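Local coordinates for protein 2,3-dihydroxybenzoate-AMP ligase (Bacillus subtilis, PDB 1MDB) that belongs to the ANL superfamily of AMP-binding enzymes and holds adenosine monophosphate and 2,3-dihydroxybenzoic acid, at residues Asp480-Ala485 and Val506-Ser511; Val461-Gln466 and Glu527-Lys532. All blocks are in the same frame, centred on the assembly; numbering follows the deposited sequence.

Contact 1 of 2, residues Asp480-Ala485 and Val506-Ser511; sequences DEAPKA and VEFVES
Phe508 carries this contact by laying its ring against the extended loop Ala482-Lys484 and the first residue of the helix, Ala485. The methyl of Ala482 covers one face: its CB stands 4.0 Å above the ring plane, displaced toward the rim, with Phe508 CD2 as its nearest ring atom. Pro483 comes in obliquely at the far end of the ring, its carbonyl O only 3.0 Å from Phe508 CZ, a tight approach. Its CD touches the same end, 4.1 Å from Phe508 CE2. At the ring edge, near the plane, sits the backbone N of Ala485, 4.0 Å from Phe508 CE1. Beside this, Ala485 CB rests on Val506 CB at 3.7 Å, the closest apolar side-chain pair here. Val506 and Phe508 can share the work because both point their CB toward 480-485, while Glu507 between them points its CB away. Lys484 is the N-cap of helix 485-494, which links strand 469-478 to its parallel neighbour 505-508 in a beta-alpha-beta crossover. The contact thus joins the loop entering that helix to the last strand of the unit, where Val506 and Phe508 also touch Val474 and Ile476.

Contact 2 of 2, residues Val461-Gln466 and Glu527-Lys532; sequences VSMPDQ and EAISEK
Pro464 and Ser530 touch where the pyrrolidine ring presents CG, 3.9 Å from Ser530 OG. No aromatic ring takes part; the planar group that does is the peptide carbonyl of Ser462. Its O lies 3.7 Å from Ile529 CG2, with an angle of about 135° at the oxygen, a van der Waals contact between a methyl and a carbonyl. The arrangement is a helix packed on a beta sheet, in the small C-terminal alpha/beta part of an ANL enzyme. The axes of helix segment 527-532 and strand segment 461-465 come within 7.8 Å, and their directions differ by 26°, so the two run nearly in the same sense. At this separation a branched side chain can bridge from helix to strand, and Ile529 does so, its CB directed toward the strand. Val461 and Met463 likewise direct their CB toward the helix, whereas Ser462 between them directs its CB away; Pro464 departs from this alternation, its CB again facing the helix. Val461 CG2 reaches Ile529 CG2 more loosely, at 4.3 Å. Beyond these segments, Ile529 also touches Cys473 and Arg505, so this one residue spans all three strands of the sheet. Pro464 is further covered by Leu533 from the next turn of the helix, and Arg526 lies against Val461 from the preceding one. Within the helix, Glu531 N donates to Glu527 O in the regular way. The closest side-chain pair is Met463 CB against Ile529 CG1, at 3.7 Å. Chi1 of 72° sets Met463 CG between the backbone N and the carbonyl carbon, and the chain then runs extended, yet SD still lies 4.0 Å from Ile529 CG1.

In the fold
Both contacts rest on the same three-stranded sheet, from its two outermost strands: contact 1 uses strand 505-508 and contact 2 strand 455-465, with strand 469-478 between them. Their centres lie 18 Å apart, and contact 1 is nested in the chain loop that contact 2 closes. Contact 1 is a surface contact, with one of six touching residues buried, and sets an aromatic ring against loop backbone. Contact 2 is partly buried, with three of six, and relies on aliphatic side chains between helix and strand. A charged pair connects them: Glu507 OE1 and Lys532 NZ form a salt bridge at 2.7 Å, tying strand 505-508 to helix 522-534.

Contact 1 of 2, residues Asp480-Ala485 and Val506-Ser511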
loop_
_atom_site.group_PDB
_atom_site.type_symbol
_atom_site.label_atom_id
_atom_site.label_comp_id
_atom_site.label_asym_id
_atom_site.label_seq_id
_atom_site.Cartn_x
_atom_site.Cartn_y
_atom_site.Cartn_z
ATOM N N ASP A 480 17.538 -0.952 22.734
ATOM C CA ASP A 480 17.778 -0.663 24.147
ATOM C C ASP A 480 18.894 0.370 24.263
ATOM O O ASP A 480 18.829 1.427 23.632
ATOM C CB ASP A 480 18.147 -1.927 24.927
ATOM C CG ASP A 480 18.202 -1.688 26.416
ATOM O OD1 ASP A 480 17.181 -1.244 26.990
ATOM O OD2 ASP A 480 19.270 -1.940 27.014
ATOM N N GLU A 481 19.919 0.074 25.058
ATOM C CA GLU A 481 21.022 1.014 25.220
ATOM C C GLU A 481 21.766 1.189 23.899
ATOM O O GLU A 481 22.379 0.254 23.388
ATOM C CB GLU A 481 21.987 0.531 26.301
ATOM C CG GLU A 481 22.873 1.638 26.850
ATOM C CD GLU A 481 22.066 2.769 27.476
ATOM O OE1 GLU A 481 21.239 3.378 26.760
ATOM O OE2 GLU A 481 22.258 3.049 28.681
ATOM N N ALA A 482 21.704 2.398 23.357
ATOM C CA ALA A 482 22.341 2.726 22.090
ATOM C C ALA A 482 23.853 2.521 22.062
ATOM O O ALA A 482 24.588 3.090 22.877
ATOM C CB ALA A 482 22.020 4.165 21.716
ATOM N N PRO A 483 24.342 1.705 21.113
ATOM C CA PRO A 483 25.781 1.467 21.013
ATOM C C PRO A 483 26.427 2.742 20.486
ATOM O O PRO A 483 25.738 3.636 20.001
ATOM C CB PRO A 483 25.864 0.326 20.009
ATOM C CG PRO A 483 24.747 0.652 19.071
ATOM C CD PRO A 483 23.621 1.010 20.029
ATOM N N LYS A 484 27.744 2.838 20.586
ATOM C CA LYS A 484 28.435 4.019 20.097
ATOM C C LYS A 484 28.533 3.974 18.574
ATOM O O LYS A 484 28.540 2.897 17.973
ATOM C CB LYS A 484 29.834 4.099 20.709
ATOM C CG LYS A 484 29.845 4.403 22.195
ATOM C CD LYS A 484 29.323 5.808 22.468
ATOM C CE LYS A 484 29.457 6.175 23.945
ATOM N NZ LYS A 484 29.075 7.589 24.216
ATOM N N ALA A 485 28.609 5.150 17.959
ATOM C CA ALA A 485 28.714 5.258 16.512
ATOM C C ALA A 485 29.992 4.586 15.982
ATOM O O ALA A 485 29.970 3.925 14.946
ATOM C CB ALA A 485 28.678 6.734 16.103
ATOM N N VAL A 506 26.385 8.696 12.005
ATOM C CA VAL A 506 25.372 7.871 12.659
ATOM C C VAL A 506 24.466 8.683 13.585
ATOM O O VAL A 506 24.951 9.397 14.465
ATOM C CB VAL A 506 26.028 6.752 13.490
ATOM C CG1 VAL A 506 24.963 5.976 14.251
ATOM C CG2 VAL A 506 26.823 5.821 12.573
ATOM N N GLU A 507 23.155 8.571 13.384
ATOM C CA GLU A 507 22.187 9.283 14.215
ATOM C C GLU A 507 21.278 8.290 14.930
ATOM O O GLU A 507 20.650 7.448 14.294
ATOM C CB GLU A 507 21.321 10.218 13.367
ATOM C CG GLU A 507 22.019 11.448 12.828
ATOM C CD GLU A 507 22.464 12.403 13.913
ATOM O OE1 GLU A 507 21.752 12.531 14.924
ATOM O OE2 GLU A 507 23.518 13.044 13.746
ATOM N N PHE A 508 21.216 8.379 16.252
ATOM C CA PHE A 508 20.355 7.484 17.006
ATOM C C PHE A 508 19.021 8.164 17.301
ATOM O O PHE A 508 18.980 9.313 17.737
ATOM C CB PHE A 508 21.036 7.048 18.300
ATOM C CG PHE A 508 22.269 6.232 18.075
ATOM C CD1 PHE A 508 23.527 6.818 18.135
ATOM C CD2 PHE A 508 22.168 4.882 17.735
ATOM C CE1 PHE A 508 24.671 6.075 17.855
ATOM C CE2 PHE A 508 23.303 4.128 17.452
ATOM C CZ PHE A 508 24.558 4.725 17.511
ATOM N N VAL A 509 17.931 7.453 17.021
ATOM C CA VAL A 509 16.585 7.967 17.251
ATOM C C VAL A 509 15.731 6.844 17.813
ATOM O O VAL A 509 16.109 5.672 17.736
ATOM C CB VAL A 509 15.916 8.463 15.943
ATOM C CG1 VAL A 509 16.658 9.683 15.395
ATOM C CG2 VAL A 509 15.879 7.322 14.910
ATOM N N GLU A 510 14.578 7.209 18.363
ATOM C CA GLU A 510 13.656 6.244 18.940
ATOM C C GLU A 510 12.713 5.683 17.885
ATOM O O GLU A 510 12.159 4.602 18.060
ATOM C CB GLU A 510 12.859 6.898 20.066
ATOM C CG GLU A 510 11.783 6.015 20.651
ATOM C CD GLU A 510 11.086 6.653 21.836
ATOM O OE1 GLU A 510 10.617 7.809 21.708
ATOM O OE2 GLU A 510 11.006 5.993 22.895
ATOM N N SER A 511 12.536 6.417 16.790
ATOM C CA SER A 511 11.668 5.973 15.709
ATOM C C SER A 511 12.007 6.724 14.430
ATOM O O SER A 511 12.672 7.759 14.470
ATOM C CB SER A 511 10.197 6.210 16.071
ATOM O OG SER A 511 9.922 7.595 16.154
#

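Contact 2 of 2, residues Val461-Gln466 and Glu527-Lys532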
loop_
_atom_site.group_PDB
_atom_site.type_symbol
_atom_site.label_atom_id
_atom_site.label_comp_id
_atom_site.label_asym_id
_atom_site.label_seq_id
_atom_site.Cartn_x
_atom_site.Cartn_y
_atom_site.Cartn_z
ATOM N N VAL A 461 20.602 7.336 4.694
ATOM C CA VAL A 461 20.288 8.326 3.678
ATOM C C VAL A 461 21.471 9.227 3.345
ATOM O O VAL A 461 22.481 9.266 4.060
ATOM C CB VAL A 461 19.085 9.211 4.121
ATOM C CG1 VAL A 461 17.883 8.324 4.455
ATOM C CG2 VAL A 461 19.456 10.044 5.325
ATOM N N SER A 462 21.350 9.948 2.241
ATOM C CA SER A 462 22.402 10.859 1.839
ATOM C C SER A 462 22.283 12.139 2.659
ATOM O O SER A 462 21.221 12.442 3.215
ATOM C CB SER A 462 22.250 11.210 0.366
ATOM O OG SER A 462 21.069 11.962 0.173
ATOM N N MET A 463 23.390 12.868 2.750
ATOM C CA MET A 463 23.425 14.155 3.439
ATOM C C MET A 463 24.389 15.006 2.626
ATOM O O MET A 463 25.346 14.490 2.042
ATOM C CB MET A 463 23.916 14.024 4.886
ATOM C CG MET A 463 25.407 13.722 5.056
ATOM S SD MET A 463 25.872 13.661 6.812
ATOM C CE MET A 463 27.670 13.557 6.708
ATOM N N PRO A 464 24.143 16.322 2.565
ATOM C CA PRO A 464 24.976 17.274 1.818
ATOM C C PRO A 464 26.443 17.364 2.264
ATOM O O PRO A 464 26.759 17.210 3.439
ATOM C CB PRO A 464 24.245 18.608 2.024
ATOM C CG PRO A 464 22.806 18.189 2.261
ATOM C CD PRO A 464 22.979 16.995 3.166
ATOM N N ASP A 465 27.331 17.608 1.307
ATOM C CA ASP A 465 28.755 17.776 1.594
ATOM C C ASP A 465 29.348 18.658 0.502
ATOM O O ASP A 465 29.320 18.311 -0.678
ATOM C CB ASP A 465 29.481 16.431 1.641
ATOM C CG ASP A 465 30.849 16.536 2.308
ATOM O OD1 ASP A 465 31.820 16.950 1.636
ATOM O OD2 ASP A 465 30.946 16.218 3.517
ATOM N N GLN A 466 29.881 19.803 0.898
ATOM C CA GLN A 466 30.447 20.745 -0.058
ATOM C C GLN A 466 31.663 20.209 -0.817
ATOM O O GLN A 466 31.981 20.694 -1.900
ATOM C CB GLN A 466 30.814 22.054 0.658
ATOM C CG GLN A 466 32.024 21.949 1.573
ATOM C CD GLN A 466 32.157 23.135 2.520
ATOM O OE1 GLN A 466 31.317 23.337 3.401
ATOM N NE2 GLN A 466 33.216 23.923 2.341
ATOM N N GLU A 527 15.712 15.414 5.098
ATOM C CA GLU A 527 15.425 16.761 5.575
ATOM C C GLU A 527 15.963 16.958 6.980
ATOM O O GLU A 527 16.535 17.996 7.294
ATOM C CB GLU A 527 13.911 17.010 5.587
ATOM C CG GLU A 527 13.280 17.173 4.212
ATOM C CD GLU A 527 11.764 17.349 4.279
ATOM O OE1 GLU A 527 11.278 18.025 5.220
ATOM O OE2 GLU A 527 11.064 16.825 3.382
ATOM N N ALA A 528 15.776 15.950 7.824
ATOM C CA ALA A 528 16.226 16.023 9.204
ATOM C C ALA A 528 17.747 16.096 9.319
ATOM O O ALA A 528 18.262 16.844 10.144
ATOM C CB ALA A 528 15.690 14.830 9.994
ATOM N N ILE A 529 18.478 15.328 8.511
ATOM C CA ILE A 529 19.935 15.399 8.594
ATOM C C ILE A 529 20.398 16.701 7.940
ATOM O O ILE A 529 21.334 17.350 8.408
ATOM C CB ILE A 529 20.639 14.173 7.911
ATOM C CG1 ILE A 529 22.156 14.277 8.084
ATOM C CG2 ILE A 529 20.316 14.114 6.427
ATOM C CD1 ILE A 529 22.628 14.185 9.516
ATOM N N SER A 530 19.722 17.091 6.869
ATOM C CA SER A 530 20.081 18.311 6.163
ATOM C C SER A 530 19.897 19.522 7.077
ATOM O O SER A 530 20.693 20.462 7.044
ATOM C CB SER A 530 19.217 18.464 4.913
ATOM O OG SER A 530 19.690 19.517 4.095
ATOM N N GLU A 531 18.844 19.484 7.894
ATOM C CA GLU A 531 18.537 20.563 8.831
ATOM C C GLU A 531 19.572 20.629 9.949
ATOM O O GLU A 531 19.979 21.711 10.355
ATOM C CB GLU A 531 17.145 20.364 9.442
ATOM C CG GLU A 531 15.985 20.625 8.485
ATOM C CD GLU A 531 14.681 19.997 8.964
ATOM O OE1 GLU A 531 14.360 20.121 10.168
ATOM O OE2 GLU A 531 13.973 19.381 8.134
ATOM N N LYS A 532 19.986 19.470 10.457
ATOM C CA LYS A 532 20.982 19.447 11.518
ATOM C C LYS A 532 22.277 20.065 11.006
ATOM O O LYS A 532 22.888 20.887 11.687
ATOM C CB LYS A 532 21.238 18.018 11.995
ATOM C CG LYS A 532 20.080 17.410 12.755
ATOM C CD LYS A 532 20.454 16.062 13.344
ATOM C CE LYS A 532 19.305 15.484 14.161
ATOM N NZ LYS A 532 19.600 14.112 14.680
#